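Local coordinates for protein monooxygenase (Mycobacterium tuberculosis, PDB 5UQ4) that catalyses the oxidative breakdown of the heme porphyrin ring to mycobilins, with release of iron, when a suitable electron donor is present, at residues M4-I9 with T58-D63; L40-L45 with Y54-H59. All coordinates share one frame; numbering follows the deposited sequence.

Interaction 1. Residues M4-I9 with T58-D63; sequences MPVVKI and THWESD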
loop_
_atom_site.group_PDB
_atom_site.type_symbol
_atom_site.label_atom_id
_atom_site.label_comp_id
_atom_site.label_asym_id
_atom_site.label_seq_id
_atom_site.Cartn_x
_atom_site.Cartn_y
_atom_site.Cartn_z
ATOM N N MET B 4 7.871 -9.194 -11.971
ATOM C CA MET B 4 6.708 -8.397 -11.602
ATOM C C MET B 4 6.712 -8.116 -10.103
ATOM O O MET B 4 6.594 -9.048 -9.298
ATOM C CB MET B 4 5.417 -9.106 -12.010
ATOM C CG MET B 4 4.159 -8.439 -11.477
ATOM S SD MET B 4 3.988 -6.734 -12.038
ATOM C CE MET B 4 3.510 -6.996 -13.744
ATOM N N PRO B 5 6.858 -6.856 -9.691
ATOM C CA PRO B 5 6.877 -6.549 -8.257
ATOM C C PRO B 5 5.541 -6.869 -7.608
ATOM O O PRO B 5 4.490 -6.888 -8.259
ATOM C CB PRO B 5 7.186 -5.045 -8.215
ATOM C CG PRO B 5 7.812 -4.752 -9.523
ATOM C CD PRO B 5 7.151 -5.668 -10.507
ATOM N N VAL B 6 5.602 -7.119 -6.303
ATOM C CA VAL B 6 4.490 -7.698 -5.571
ATOM C C VAL B 6 4.316 -6.963 -4.252
ATOM O O VAL B 6 5.276 -6.491 -3.639
ATOM C CB VAL B 6 4.728 -9.200 -5.350
ATOM C CG1 VAL B 6 6.026 -9.397 -4.598
ATOM C CG2 VAL B 6 3.578 -9.852 -4.583
ATOM N N VAL B 7 3.072 -6.887 -3.806
ATOM C CA VAL B 7 2.722 -6.196 -2.575
ATOM C C VAL B 7 1.769 -7.079 -1.780
ATOM O O VAL B 7 0.669 -7.393 -2.251
ATOM C CB VAL B 7 2.085 -4.828 -2.861
ATOM C CG1 VAL B 7 1.358 -4.325 -1.635
ATOM C CG2 VAL B 7 3.164 -3.840 -3.279
ATOM N N LYS B 8 2.184 -7.466 -0.576
ATOM C CA LYS B 8 1.338 -8.218 0.341
ATOM C C LYS B 8 0.805 -7.299 1.432
ATOM O O LYS B 8 1.572 -6.560 2.058
ATOM C CB LYS B 8 2.099 -9.383 0.974
ATOM C CG LYS B 8 2.986 -10.173 0.037
ATOM C CD LYS B 8 2.170 -10.795 -1.080
ATOM C CE LYS B 8 2.969 -11.869 -1.793
ATOM N NZ LYS B 8 2.226 -12.534 -2.902
ATOM N N ILE B 9 -0.501 -7.358 1.666
ATOM C CA ILE B 9 -1.158 -6.548 2.684
ATOM C C ILE B 9 -1.891 -7.482 3.636
ATOM O O ILE B 9 -2.821 -8.187 3.227
ATOM C CB ILE B 9 -2.126 -5.527 2.067
ATOM C CG1 ILE B 9 -1.411 -4.675 1.018
ATOM C CG2 ILE B 9 -2.726 -4.643 3.154
ATOM C CD1 ILE B 9 -2.294 -3.633 0.375
ATOM N N THR B 58 4.053 -4.991 2.751
ATOM C CA THR B 58 5.424 -5.292 2.367
ATOM C C THR B 58 5.526 -5.308 0.852
ATOM O O THR B 58 4.653 -5.846 0.163
ATOM C CB THR B 58 5.908 -6.636 2.934
ATOM O OG1 THR B 58 4.852 -7.602 2.870
ATOM C CG2 THR B 58 6.360 -6.469 4.377
ATOM N N HIS B 59 6.594 -4.702 0.343
ATOM C CA HIS B 59 6.880 -4.635 -1.082
ATOM C C HIS B 59 8.041 -5.569 -1.390
ATOM O O HIS B 59 9.066 -5.541 -0.696
ATOM C CB HIS B 59 7.215 -3.201 -1.499
ATOM C CG HIS B 59 7.195 -2.972 -2.979
ATOM N ND1 HIS B 59 7.516 -1.756 -3.542
ATOM C CD2 HIS B 59 6.894 -3.796 -4.011
ATOM C CE1 HIS B 59 7.416 -1.840 -4.856
ATOM N NE2 HIS B 59 7.040 -3.068 -5.167
ATOM N N TRP B 60 7.878 -6.398 -2.422
ATOM C CA TRP B 60 8.863 -7.412 -2.769
ATOM C C TRP B 60 9.153 -7.376 -4.264
ATOM O O TRP B 60 8.367 -6.860 -5.064
ATOM C CB TRP B 60 8.392 -8.825 -2.368
ATOM C CG TRP B 60 8.260 -9.034 -0.906
ATOM C CD1 TRP B 60 7.161 -8.778 -0.146
ATOM C CD2 TRP B 60 9.247 -9.581 -0.021
ATOM N NE1 TRP B 60 7.407 -9.103 1.165
ATOM C CE2 TRP B 60 8.681 -9.600 1.268
ATOM C CE3 TRP B 60 10.559 -10.040 -0.192
ATOM C CZ2 TRP B 60 9.381 -10.061 2.383
ATOM C CZ3 TRP B 60 11.258 -10.501 0.922
ATOM C CH2 TRP B 60 10.664 -10.507 2.190
ATOM N N GLU B 61 10.305 -7.941 -4.628
ATOM C CA GLU B 61 10.707 -7.993 -6.032
ATOM C C GLU B 61 9.770 -8.874 -6.851
ATOM O O GLU B 61 9.450 -8.554 -8.001
ATOM C CB GLU B 61 12.136 -8.515 -6.146
ATOM C CG GLU B 61 13.218 -7.456 -6.100
ATOM C CD GLU B 61 14.592 -8.048 -6.344
ATOM O OE1 GLU B 61 15.560 -7.275 -6.505
ATOM O OE2 GLU B 61 14.702 -9.292 -6.376
ATOM N N SER B 62 9.339 -9.997 -6.282
ATOM C CA SER B 62 8.535 -10.974 -7.001
ATOM C C SER B 62 7.856 -11.873 -5.982
ATOM O O SER B 62 8.244 -11.913 -4.811
ATOM C CB SER B 62 9.388 -11.807 -7.960
ATOM O OG SER B 62 10.345 -12.563 -7.238
ATOM N N ASP B 63 6.814 -12.575 -6.434
ATOM C CA ASP B 63 6.166 -13.546 -5.561
ATOM C C ASP B 63 7.140 -14.629 -5.120
ATOM O O ASP B 63 6.996 -15.185 -4.026
ATOM C CB ASP B 63 4.960 -14.169 -6.263
ATOM C CG ASP B 63 4.004 -14.832 -5.294
ATOM O OD1 ASP B 63 4.110 -14.565 -4.078
ATOM O OD2 ASP B 63 3.150 -15.622 -5.747
HETATM O O HOH W 1 5.798 -11.624 -9.322
#
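Val-6 and Lys-8 pair with Trp-60 and Thr-58 through four backbone hydrogen bonds, and the two strand segments run antiparallel at 157°. These are the two central strands of the four-stranded antiparallel sheet of a dimeric alpha/beta-barrel (ferredoxin-like) monooxygenase. Val-6 N and Trp-60 N each bond to the other residue's carbonyl O, and Lys-8 and Thr-58 repeat the pattern. Val-7 and His-59 form the non-hydrogen-bonded pair between them.

Val-6, Lys-8, Thr-58 and Trp-60 occupy one face of the sheet, beneath the helices. Val-6 CG1 sits between its own backbone N and carbonyl carbon (chi1 58°). From there it packs against Trp-60 CB at 3.3 Å and also touches Ser-62 O. Outside the two segments, the Trp-60 ring meets Phe-39 of the neighbouring strand 39-49, and Phe-66 and Trp-69 of helix 63-70. Lys-8 bends at chi2 (-61°) and then extends, which carries NZ across to the start of helix 63-70. There NZ makes a salt bridge to Asp-63 OD1 at 3.0 Å, reaching it from above the carboxylate plane. The stronger partner of NZ is Glu-94 of strand 90-102, which forms a second salt bridge with it. Asp-63 OD1 accepts a further bond from Gln-67. This ties the helix start to two strands.

Val-7 and His-59 lie on the other face, toward the second subunit. The imidazole turns its edge to the first strand: CD2 lies 3.2 Å from Val-6 O, and NE2 meets Pro-5 CB. Val-7 CG2 approaches the same ring obliquely. NE2 is buried here and has no polar partner in the model.

Past the strand ends, Ser-62 CA points its hydrogen at Met-4 O. A water bridges the segments there, donating to Met-4 O at 2.7 Å and accepting from Asp-63 N at 3.2 Å.

Interaction 2. Residues L40-L45 with Y54-H59; sequences LGFQLL and YFVVTH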
loop_
_atom_site.group_PDB
_atom_site.type_symbol
_atom_site.label_atom_id
_atom_site.label_comp_id
_atom_site.label_asym_id
_atom_site.label_seq_id
_atom_site.Cartn_x
_atom_site.Cartn_y
_atom_site.Cartn_z
ATOM N N LEU B 40 11.692 -4.936 -0.482
ATOM C CA LEU B 40 11.750 -3.561 -0.959
ATOM C C LEU B 40 11.347 -2.546 0.099
ATOM O O LEU B 40 12.070 -1.573 0.327
ATOM C CB LEU B 40 10.857 -3.398 -2.199
ATOM C CG LEU B 40 11.262 -4.217 -3.423
ATOM C CD1 LEU B 40 10.364 -3.896 -4.603
ATOM C CD2 LEU B 40 12.719 -3.960 -3.770
ATOM N N GLY B 41 10.209 -2.743 0.757
ATOM C CA GLY B 41 9.744 -1.768 1.723
ATOM C C GLY B 41 8.695 -2.341 2.643
ATOM O O GLY B 41 8.016 -3.320 2.320
ATOM N N PHE B 42 8.572 -1.712 3.809
ATOM C CA PHE B 42 7.602 -2.092 4.822
ATOM C C PHE B 42 6.890 -0.843 5.315
ATOM O O PHE B 42 7.509 0.214 5.466
ATOM C CB PHE B 42 8.274 -2.815 6.001
ATOM C CG PHE B 42 7.341 -3.111 7.143
ATOM C CD1 PHE B 42 6.589 -4.271 7.153
ATOM C CD2 PHE B 42 7.218 -2.232 8.206
ATOM C CE1 PHE B 42 5.731 -4.550 8.198
ATOM C CE2 PHE B 42 6.358 -2.506 9.253
ATOM C CZ PHE B 42 5.615 -3.666 9.249
ATOM N N GLN B 43 5.591 -0.968 5.570
ATOM C CA GLN B 43 4.811 0.141 6.096
ATOM C C GLN B 43 3.713 -0.400 6.996
ATOM O O GLN B 43 3.064 -1.395 6.666
ATOM C CB GLN B 43 4.201 0.988 4.972
ATOM C CG GLN B 43 5.139 2.047 4.414
ATOM C CD GLN B 43 4.451 2.983 3.442
ATOM O OE1 GLN B 43 3.472 2.613 2.796
ATOM N NE2 GLN B 43 4.965 4.201 3.328
ATOM N N LEU B 44 3.525 0.254 8.138
ATOM C CA LEU B 44 2.421 -0.029 9.045
ATOM C C LEU B 44 1.432 1.124 8.945
ATOM O O LEU B 44 1.797 2.280 9.177
ATOM C CB LEU B 44 2.914 -0.203 10.481
ATOM C CG LEU B 44 1.835 -0.430 11.540
ATOM C CD1 LEU B 44 0.954 -1.614 11.167
ATOM C CD2 LEU B 44 2.468 -0.637 12.906
ATOM N N LEU B 45 0.187 0.808 8.597
ATOM C CA LEU B 45 -0.816 1.817 8.276
ATOM C C LEU B 45 -1.937 1.760 9.306
ATOM O O LEU B 45 -2.685 0.779 9.363
ATOM C CB LEU B 45 -1.354 1.612 6.862
ATOM C CG LEU B 45 -0.297 1.554 5.753
ATOM C CD1 LEU B 45 -0.948 1.367 4.392
ATOM C CD2 LEU B 45 0.571 2.805 5.769
ATOM N N TYR B 54 -5.883 -2.352 10.647
ATOM C CA TYR B 54 -4.514 -1.973 10.333
ATOM C C TYR B 54 -4.053 -2.700 9.075
ATOM O O TYR B 54 -4.436 -3.844 8.818
ATOM C CB TYR B 54 -3.583 -2.308 11.497
ATOM C CG TYR B 54 -3.410 -1.201 12.514
ATOM C CD1 TYR B 54 -4.455 -0.830 13.352
ATOM C CD2 TYR B 54 -2.197 -0.542 12.649
ATOM C CE1 TYR B 54 -4.296 0.177 14.288
ATOM C CE2 TYR B 54 -2.029 0.464 13.581
ATOM C CZ TYR B 54 -3.079 0.820 14.397
ATOM O OH TYR B 54 -2.913 1.821 15.326
ATOM N N PHE B 55 -3.226 -2.026 8.285
ATOM C CA PHE B 55 -2.684 -2.588 7.055
ATOM C C PHE B 55 -1.184 -2.790 7.221
ATOM O O PHE B 55 -0.440 -1.819 7.401
ATOM C CB PHE B 55 -2.979 -1.683 5.858
ATOM C CG PHE B 55 -4.280 -1.988 5.165
ATOM C CD1 PHE B 55 -5.181 -2.885 5.712
ATOM C CD2 PHE B 55 -4.594 -1.383 3.959
ATOM C CE1 PHE B 55 -6.373 -3.166 5.073
ATOM C CE2 PHE B 55 -5.787 -1.660 3.318
ATOM C CZ PHE B 55 -6.676 -2.552 3.875
ATOM N N VAL B 56 -0.746 -4.042 7.160
ATOM C CA VAL B 56 0.669 -4.393 7.207
ATOM C C VAL B 56 1.116 -4.649 5.773
ATOM O O VAL B 56 0.738 -5.657 5.166
ATOM C CB VAL B 56 0.920 -5.615 8.100
ATOM C CG1 VAL B 56 2.414 -5.812 8.324
ATOM C CG2 VAL B 56 0.191 -5.460 9.425
ATOM N N VAL B 57 1.922 -3.741 5.228
ATOM C CA VAL B 57 2.273 -3.733 3.811
ATOM C C VAL B 57 3.750 -4.066 3.660
ATOM O O VAL B 57 4.599 -3.487 4.348
ATOM C CB VAL B 57 1.957 -2.375 3.164
ATOM C CG1 VAL B 57 2.013 -2.486 1.648
ATOM C CG2 VAL B 57 0.597 -1.868 3.624
ATOM N N THR B 58 4.053 -4.991 2.751
ATOM C CA THR B 58 5.424 -5.292 2.367
ATOM C C THR B 58 5.526 -5.308 0.852
ATOM O O THR B 58 4.653 -5.846 0.163
ATOM C CB THR B 58 5.908 -6.636 2.934
ATOM O OG1 THR B 58 4.852 -7.602 2.870
ATOM C CG2 THR B 58 6.360 -6.469 4.377
ATOM N N HIS B 59 6.594 -4.702 0.343
ATOM C CA HIS B 59 6.880 -4.635 -1.082
ATOM C C HIS B 59 8.041 -5.569 -1.390
ATOM O O HIS B 59 9.066 -5.541 -0.696
ATOM C CB HIS B 59 7.215 -3.201 -1.499
ATOM C CG HIS B 59 7.195 -2.972 -2.979
ATOM N ND1 HIS B 59 7.516 -1.756 -3.542
ATOM C CD2 HIS B 59 6.894 -3.796 -4.011
ATOM C CE1 HIS B 59 7.416 -1.840 -4.856
ATOM N NE2 HIS B 59 7.040 -3.068 -5.167
#
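His-59 O takes two backbone N-H groups from the neighbouring strand: a bond from Leu-40 N at 2.7 Å and a weak one from Gly-41 N at 3.4 Å. Both residues face His-59, which makes this a classic beta bulge. It lies in the antiparallel hairpin of strands 39-49 and 54-60, within the ferredoxin-like sheet. His-59 N donates in turn to Gly-41 O. Beyond the bulge, the pairs Gln-43 with Val-57 and Leu-45 with Phe-55 each exchange two backbone bonds.

The bulge also places Leu-40 over the imidazole. Its CD1 sits 3.4 Å from the His-59 ring centroid and 7° off the normal, a CH-pi contact with one face.

Phe-42, Leu-44, Val-56 and Thr-58 share the face that helix 19-34 covers. Phe-42 CG lies opposite its backbone N (chi1 174°), which lays the ring along the partner strand. Thr-58 CG2 meets the ring edge at CD1, 3.5 Å away, while Val-56 CG1 comes in obliquely on CE1. Val-56 also touches Phe-26, which probably binds heme, so this face is likely to back part of the heme pocket.

Leu-45, Phe-55 and Val-57 fill the face toward the second subunit. Leu-45 CB packs on Phe-55 CB, and Leu-45 CD1 reaches Val-57 CG2 at 3.7 Å. The Phe-55 ring stacks on Phe-95 of the second subunit. Residues 42-45 pair antiparallel with a strand of that subunit, so the sheet continues across the dimer.

At the far end, Tyr-54 OH bonds to Glu-23 of helix 19-34. Leu-44 CD1 lies in the plane of the Tyr-54 ring and meets its edge at CD2, 3.6 Å away.

How the interactions relate
The chain starts with segment 4-9, on strand 6-12. It then passes through helix 19-34 into strand 39-49, turns back into strand 54-60 and enters helix 63-70. Interaction 2 closes the short hairpin loop between the second and third strands. Interaction 1 closes a much longer loop, of 48 residues, that contains helix 19-34 and most of the hairpin. The contacts nest but share Thr-58 and His-59, because strand 54-60 lies between 6-12 and 39-49. Leu-40 CD1 touches Trp-60 O, and Ile-9 packs on Phe-55. Together they join three neighbouring strands, and both touch the second subunit.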